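Putative dioxygenase (1H-3-hydroxy-4-oxoquinaldine 2,4-dioxygenase) (Mycobacteroides abscessus subsp. abscessus, PDB 6RA3) cleaves the ring of the Pseudomonas quinolone signal PQS with dioxygen, releasing N-octanoylanthranilate and carbon monoxide, as a cofactor-independent dioxygenase of the alpha/beta-hydrolase fold. Local coordinates at residues H95-W100 against R129-A134; S29-D34 against G184-E189. One frame throughout, in Å; residues are numbered along the deposited sequence.

Contact 1: H95-W100 against R129-A134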
loop_
_atom_site.group_PDB
_atom_site.type_symbol
_atom_site.label_atom_id
_atom_site.label_comp_id
_atom_site.label_asym_id
_atom_site.label_seq_id
_atom_site.Cartn_x
_atom_site.Cartn_y
_atom_site.Cartn_z
ATOM N N HIS A 95 -14.007 -13.132 -12.995
ATOM C CA HIS A 95 -14.010 -14.379 -12.250
ATOM C C HIS A 95 -15.395 -14.691 -11.698
ATOM O O HIS A 95 -16.043 -13.829 -11.085
ATOM C CB HIS A 95 -13.029 -14.353 -11.095
ATOM C CG HIS A 95 -13.068 -15.599 -10.278
ATOM N ND1 HIS A 95 -13.738 -15.678 -9.076
ATOM C CD2 HIS A 95 -12.557 -16.831 -10.507
ATOM C CE1 HIS A 95 -13.604 -16.893 -8.584
ATOM N NE2 HIS A 95 -12.892 -17.612 -9.435
ATOM N N ALA A 96 -15.809 -15.947 -11.882
ATOM C CA ALA A 96 -17.115 -16.440 -11.463
ATOM C C ALA A 96 -18.168 -15.350 -11.581
ATOM O O ALA A 96 -18.385 -14.788 -12.658
ATOM C CB ALA A 96 -17.043 -16.987 -10.038
ATOM N N HIS A 97 -18.815 -15.012 -10.477
ATOM C CA HIS A 97 -20.010 -14.205 -10.607
ATOM C C HIS A 97 -19.723 -12.748 -10.929
ATOM O O HIS A 97 -20.663 -12.027 -11.274
ATOM C CB HIS A 97 -20.859 -14.424 -9.353
ATOM C CG HIS A 97 -21.271 -15.858 -9.223
ATOM N ND1 HIS A 97 -22.296 -16.400 -9.973
ATOM C CD2 HIS A 97 -20.712 -16.891 -8.549
ATOM C CE1 HIS A 97 -22.396 -17.691 -9.702
ATOM N NE2 HIS A 97 -21.444 -18.015 -8.848
ATOM N N GLY A 98 -18.452 -12.320 -10.954
ATOM C CA GLY A 98 -18.141 -11.079 -11.649
ATOM C C GLY A 98 -18.521 -11.119 -13.121
ATOM O O GLY A 98 -18.769 -10.063 -13.726
ATOM N N GLY A 99 -18.611 -12.330 -13.704
ATOM C CA GLY A 99 -19.097 -12.469 -15.077
ATOM C C GLY A 99 -20.395 -11.737 -15.329
ATOM O O GLY A 99 -20.620 -11.204 -16.422
ATOM N N TRP A 100 -21.271 -11.679 -14.318
ATOM C CA TRP A 100 -22.543 -11.017 -14.533
ATOM C C TRP A 100 -22.357 -9.550 -14.830
ATOM O O TRP A 100 -23.069 -8.996 -15.672
ATOM C CB TRP A 100 -23.470 -11.187 -13.322
ATOM C CG TRP A 100 -23.903 -12.571 -13.040
ATOM C CD1 TRP A 100 -23.339 -13.444 -12.155
ATOM C CD2 TRP A 100 -25.027 -13.256 -13.622
ATOM N NE1 TRP A 100 -24.039 -14.635 -12.153
ATOM C CE2 TRP A 100 -25.068 -14.549 -13.053
ATOM C CE3 TRP A 100 -25.998 -12.903 -14.567
ATOM C CZ2 TRP A 100 -26.051 -15.495 -13.395
ATOM C CZ3 TRP A 100 -26.981 -13.855 -14.900
ATOM C CH2 TRP A 100 -26.981 -15.126 -14.312
ATOM N N ARG A 129 -30.045 -26.232 -6.831
ATOM C CA ARG A 129 -30.712 -25.902 -5.580
ATOM C C ARG A 129 -29.767 -25.988 -4.391
ATOM O O ARG A 129 -30.044 -25.375 -3.357
ATOM C CB ARG A 129 -31.917 -26.813 -5.347
ATOM C CG ARG A 129 -32.976 -26.731 -6.432
ATOM C CD ARG A 129 -33.542 -25.333 -6.558
ATOM N NE ARG A 129 -34.121 -24.855 -5.305
ATOM C CZ ARG A 129 -34.446 -23.586 -5.074
ATOM N NH1 ARG A 129 -34.235 -22.661 -6.013
ATOM N NH2 ARG A 129 -34.967 -23.233 -3.900
ATOM N N GLU A 130 -28.678 -26.746 -4.504
ATOM C CA GLU A 130 -27.666 -26.729 -3.458
ATOM C C GLU A 130 -26.994 -25.361 -3.387
ATOM O O GLU A 130 -26.774 -24.822 -2.299
ATOM C CB GLU A 130 -26.633 -27.827 -3.718
ATOM C CG GLU A 130 -26.403 -28.757 -2.548
ATOM C CD GLU A 130 -25.084 -29.499 -2.653
ATOM O OE1 GLU A 130 -24.098 -28.866 -3.091
ATOM O OE2 GLU A 130 -25.035 -30.705 -2.299
ATOM N N PHE A 131 -26.670 -24.786 -4.545
ATOM C CA PHE A 131 -26.086 -23.450 -4.599
ATOM C C PHE A 131 -27.034 -22.419 -4.000
ATOM O O PHE A 131 -26.626 -21.624 -3.143
ATOM C CB PHE A 131 -25.744 -23.103 -6.053
ATOM C CG PHE A 131 -24.912 -21.851 -6.231
ATOM C CD1 PHE A 131 -23.698 -21.687 -5.568
ATOM C CD2 PHE A 131 -25.319 -20.877 -7.121
ATOM C CE1 PHE A 131 -22.929 -20.558 -5.775
ATOM C CE2 PHE A 131 -24.552 -19.726 -7.323
ATOM C CZ PHE A 131 -23.360 -19.580 -6.649
ATOM N N VAL A 132 -28.306 -22.414 -4.442
ATOM C CA VAL A 132 -29.285 -21.464 -3.912
ATOM C C VAL A 132 -29.426 -21.638 -2.406
ATOM O O VAL A 132 -29.614 -20.657 -1.671
ATOM C CB VAL A 132 -30.647 -21.606 -4.623
ATOM C CG1 VAL A 132 -31.687 -20.694 -3.953
ATOM C CG2 VAL A 132 -30.523 -21.249 -6.098
ATOM N N ALA A 133 -29.299 -22.883 -1.927
ATOM C CA ALA A 133 -29.332 -23.166 -0.494
ATOM C C ALA A 133 -28.193 -22.466 0.245
ATOM O O ALA A 133 -28.395 -21.943 1.345
ATOM C CB ALA A 133 -29.254 -24.678 -0.260
ATOM N N ALA A 134 -26.985 -22.466 -0.332
ATOM C CA ALA A 134 -25.852 -21.790 0.302
ATOM C C ALA A 134 -25.938 -20.276 0.153
ATOM O O ALA A 134 -25.526 -19.551 1.060
ATOM C CB ALA A 134 -24.527 -22.293 -0.268
#
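The nearest CA atoms of the two segments, those of His97 and Phe131, are 12.6 Å apart, so the gap between segment 95-100, where strand 90-95 turns into helix 99-109, and the first turns of helix 129-137 is bridged by two side chains reaching from opposite directions. Only 72 Å² is buried, half on each residue. The closest pair is His97 NE2 and Phe131 CZ at 3.3 Å; His97 CE1 is 3.7 Å from the same Phe131 CZ. The ring planes differ by 18°, yet the centroids stand 5.3 Å apart, a near-parallel aromatic pair slid so far that outer atoms do the touching. Phe131 reaches across because its CG lies anti to the backbone N (chi1 -170°). On the other imidazole nitrogen, Trp100 NE1 gives a weak hydrogen bond to His97 ND1, 3.3 Å long with an N-H...N angle of 146°, which may bias the rotation of the ring. Ala96, with its positive phi, has the strained conformation of the nucleophile elbow, where triad hydrolases carry their nucleophile. His97, the next residue, binds substrate, and its side chain lies about 5 Å from that of His246, consistent with Phe131 backing one side of the substrate pocket.

Contact 2: S29-D34 against G184-E189; sequences SGWAHD and GRVIDE
The indole of Trp31 meets Val186 at its six-membered ring and Ile187 at its five-membered ring, both obliquely, while the ring of Phe69 lies against it with the planes about 20° apart. Trp31 CZ2 is 3.6 Å from Val186 CG1, and Trp31 CH2 is 3.9 Å from Val186 CG2, so both methyls of the valine take part. Ile187 runs alongside the indole in the opposite direction, its extended chain (chi2 172°) placing CD1 4.1 Å from Trp31 CD1. All this is apolar contact, burying 134 Å², about half of it on the tryptophan. The loop behind the indole is held by its own bonds. Trp31 and Ala32 are the central residues of a type II turn from Gly30 to His33, Ala32 taking a positive phi of 76°. Gly30 N donates to His33 NE2 at 2.8 Å, practically in the imidazole plane, and Ser29 OG donates to Asp34 O at 2.9 Å from well above the carbonyl plane. Trp31 thus projects from the loop after strand 24-28 onto helix 177-194, where it also touches Met179, Arg182 and Ala183; Met74 of helix 71-84 touches it too, and Ile187 packs further against Leu135 of helix 129-137.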
loop_
_atom_site.group_PDB
_atom_site.type_symbol
_atom_site.label_atom_id
_atom_site.label_comp_id
_atom_site.label_asym_id
_atom_site.label_seq_id
_atom_site.Cartn_x
_atom_site.Cartn_y
_atom_site.Cartn_z
ATOM N N SER A 29 -12.838 -9.196 -10.411
ATOM C CA SER A 29 -12.766 -10.321 -9.506
ATOM C C SER A 29 -14.190 -10.753 -9.133
ATOM O O SER A 29 -15.179 -10.153 -9.557
ATOM C CB SER A 29 -11.927 -9.961 -8.277
ATOM O OG SER A 29 -10.596 -9.599 -8.633
ATOM N N GLY A 30 -14.288 -11.839 -8.379
ATOM C CA GLY A 30 -15.551 -12.302 -7.839
ATOM C C GLY A 30 -15.921 -11.533 -6.580
ATOM O O GLY A 30 -15.326 -10.506 -6.250
ATOM N N TRP A 31 -16.924 -12.044 -5.861
ATOM C CA TRP A 31 -17.378 -11.373 -4.650
ATOM C C TRP A 31 -16.403 -11.683 -3.537
ATOM O O TRP A 31 -15.919 -12.799 -3.426
ATOM C CB TRP A 31 -18.793 -11.809 -4.243
ATOM C CG TRP A 31 -19.835 -11.183 -5.035
ATOM C CD1 TRP A 31 -20.333 -11.648 -6.197
ATOM C CD2 TRP A 31 -20.516 -9.935 -4.771
ATOM N NE1 TRP A 31 -21.275 -10.789 -6.675
ATOM C CE2 TRP A 31 -21.411 -9.733 -5.815
ATOM C CE3 TRP A 31 -20.460 -8.992 -3.745
ATOM C CZ2 TRP A 31 -22.260 -8.637 -5.871
ATOM C CZ3 TRP A 31 -21.277 -7.895 -3.814
ATOM C CH2 TRP A 31 -22.176 -7.727 -4.862
ATOM N N ALA A 32 -16.097 -10.673 -2.718
ATOM C CA ALA A 32 -15.325 -10.831 -1.492
ATOM C C ALA A 32 -13.842 -11.015 -1.728
ATOM O O ALA A 32 -13.156 -11.596 -0.892
ATOM C CB ALA A 32 -15.811 -12.008 -0.628
ATOM N N HIS A 33 -13.307 -10.544 -2.843
ATOM C CA HIS A 33 -11.866 -10.531 -2.979
ATOM C C HIS A 33 -11.539 -9.469 -4.006
ATOM O O HIS A 33 -12.432 -8.873 -4.620
ATOM C CB HIS A 33 -11.284 -11.930 -3.301
ATOM C CG HIS A 33 -11.703 -12.504 -4.615
ATOM N ND1 HIS A 33 -11.137 -13.653 -5.120
ATOM C CD2 HIS A 33 -12.632 -12.115 -5.520
ATOM C CE1 HIS A 33 -11.686 -13.939 -6.287
ATOM N NE2 HIS A 33 -12.604 -13.029 -6.548
ATOM N N ASP A 34 -10.247 -9.179 -4.126
ATOM C CA ASP A 34 -9.852 -7.971 -4.835
ATOM C C ASP A 34 -8.886 -8.278 -5.978
ATOM O O ASP A 34 -8.785 -9.421 -6.431
ATOM C CB ASP A 34 -9.249 -6.974 -3.839
ATOM C CG ASP A 34 -7.999 -7.494 -3.160
ATOM O OD1 ASP A 34 -7.537 -8.610 -3.495
ATOM O OD2 ASP A 34 -7.473 -6.783 -2.268
ATOM N N GLY A 184 -24.758 -13.281 -1.640
ATOM C CA GLY A 184 -25.874 -14.208 -1.668
ATOM C C GLY A 184 -27.052 -13.629 -2.402
ATOM O O GLY A 184 -27.550 -14.237 -3.348
ATOM N N ARG A 185 -27.509 -12.459 -1.954
ATOM C CA ARG A 185 -28.619 -11.761 -2.582
ATOM C C ARG A 185 -28.403 -11.564 -4.068
ATOM O O ARG A 185 -29.305 -11.818 -4.881
ATOM C CB ARG A 185 -28.787 -10.379 -1.945
ATOM C CG ARG A 185 -29.991 -10.175 -1.129
ATOM C CD ARG A 185 -29.631 -9.564 0.175
ATOM N NE ARG A 185 -28.857 -8.321 0.078
ATOM C CZ ARG A 185 -28.027 -7.915 1.035
ATOM N NH1 ARG A 185 -27.857 -8.656 2.112
ATOM N NH2 ARG A 185 -27.337 -6.790 0.906
ATOM N N VAL A 186 -27.253 -10.980 -4.429
ATOM C CA VAL A 186 -27.055 -10.513 -5.795
ATOM C C VAL A 186 -26.975 -11.702 -6.745
ATOM O O VAL A 186 -27.599 -11.701 -7.810
ATOM C CB VAL A 186 -25.802 -9.614 -5.884
ATOM C CG1 VAL A 186 -25.459 -9.310 -7.328
ATOM C CG2 VAL A 186 -26.046 -8.294 -5.141
ATOM N N ILE A 187 -26.199 -12.724 -6.372
ATOM C CA ILE A 187 -26.116 -13.946 -7.167
ATOM C C ILE A 187 -27.486 -14.628 -7.236
ATOM O O ILE A 187 -28.014 -14.904 -8.324
ATOM C CB ILE A 187 -25.048 -14.884 -6.582
ATOM C CG1 ILE A 187 -23.662 -14.193 -6.558
ATOM C CG2 ILE A 187 -24.963 -16.160 -7.386
ATOM C CD1 ILE A 187 -22.587 -14.993 -5.824
ATOM N N ASP A 188 -28.092 -14.894 -6.076
ATOM C CA ASP A 188 -29.415 -15.518 -6.069
ATOM C C ASP A 188 -30.357 -14.778 -7.008
ATOM O O ASP A 188 -31.034 -15.391 -7.840
ATOM C CB ASP A 188 -29.958 -15.561 -4.641
ATOM C CG ASP A 188 -31.234 -16.377 -4.499
ATOM O OD1 ASP A 188 -31.327 -17.479 -5.075
ATOM O OD2 ASP A 188 -32.125 -15.934 -3.746
ATOM N N GLU A 189 -30.342 -13.447 -6.961
ATOM C CA GLU A 189 -31.262 -12.672 -7.787
ATOM C C GLU A 189 -30.903 -12.771 -9.269
ATOM O O GLU A 189 -31.795 -12.753 -10.130
ATOM C CB GLU A 189 -31.273 -11.212 -7.349
ATOM C CG GLU A 189 -32.189 -10.291 -8.170
ATOM C CD GLU A 189 -31.829 -8.821 -8.018
ATOM O OE1 GLU A 189 -31.028 -8.492 -7.107
ATOM O OE2 GLU A 189 -32.346 -7.993 -8.801
#

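How the contacts relate
From the N terminus, strand 24-28 leads into loop 29-34, the first half of contact 2. The chain then passes through strand 90-95 into segment 95-100 and, after strand 116-120, into helix 129-137, closing the short loop of contact 1. Only later does 184-189 on helix 177-194 close contact 2, whose longer loop encloses the whole of contact 1 without crossing it. Two loops at the strand ends of the hydrolase core are thereby tied to two helices of the cap region between strands 116-120 and 209-214. Ile187 joins the pair: its CG2 lies 3.6 Å from Phe131 CE2 and 3.7 Å from His97 ND1. The rings of His33 and His95 also meet.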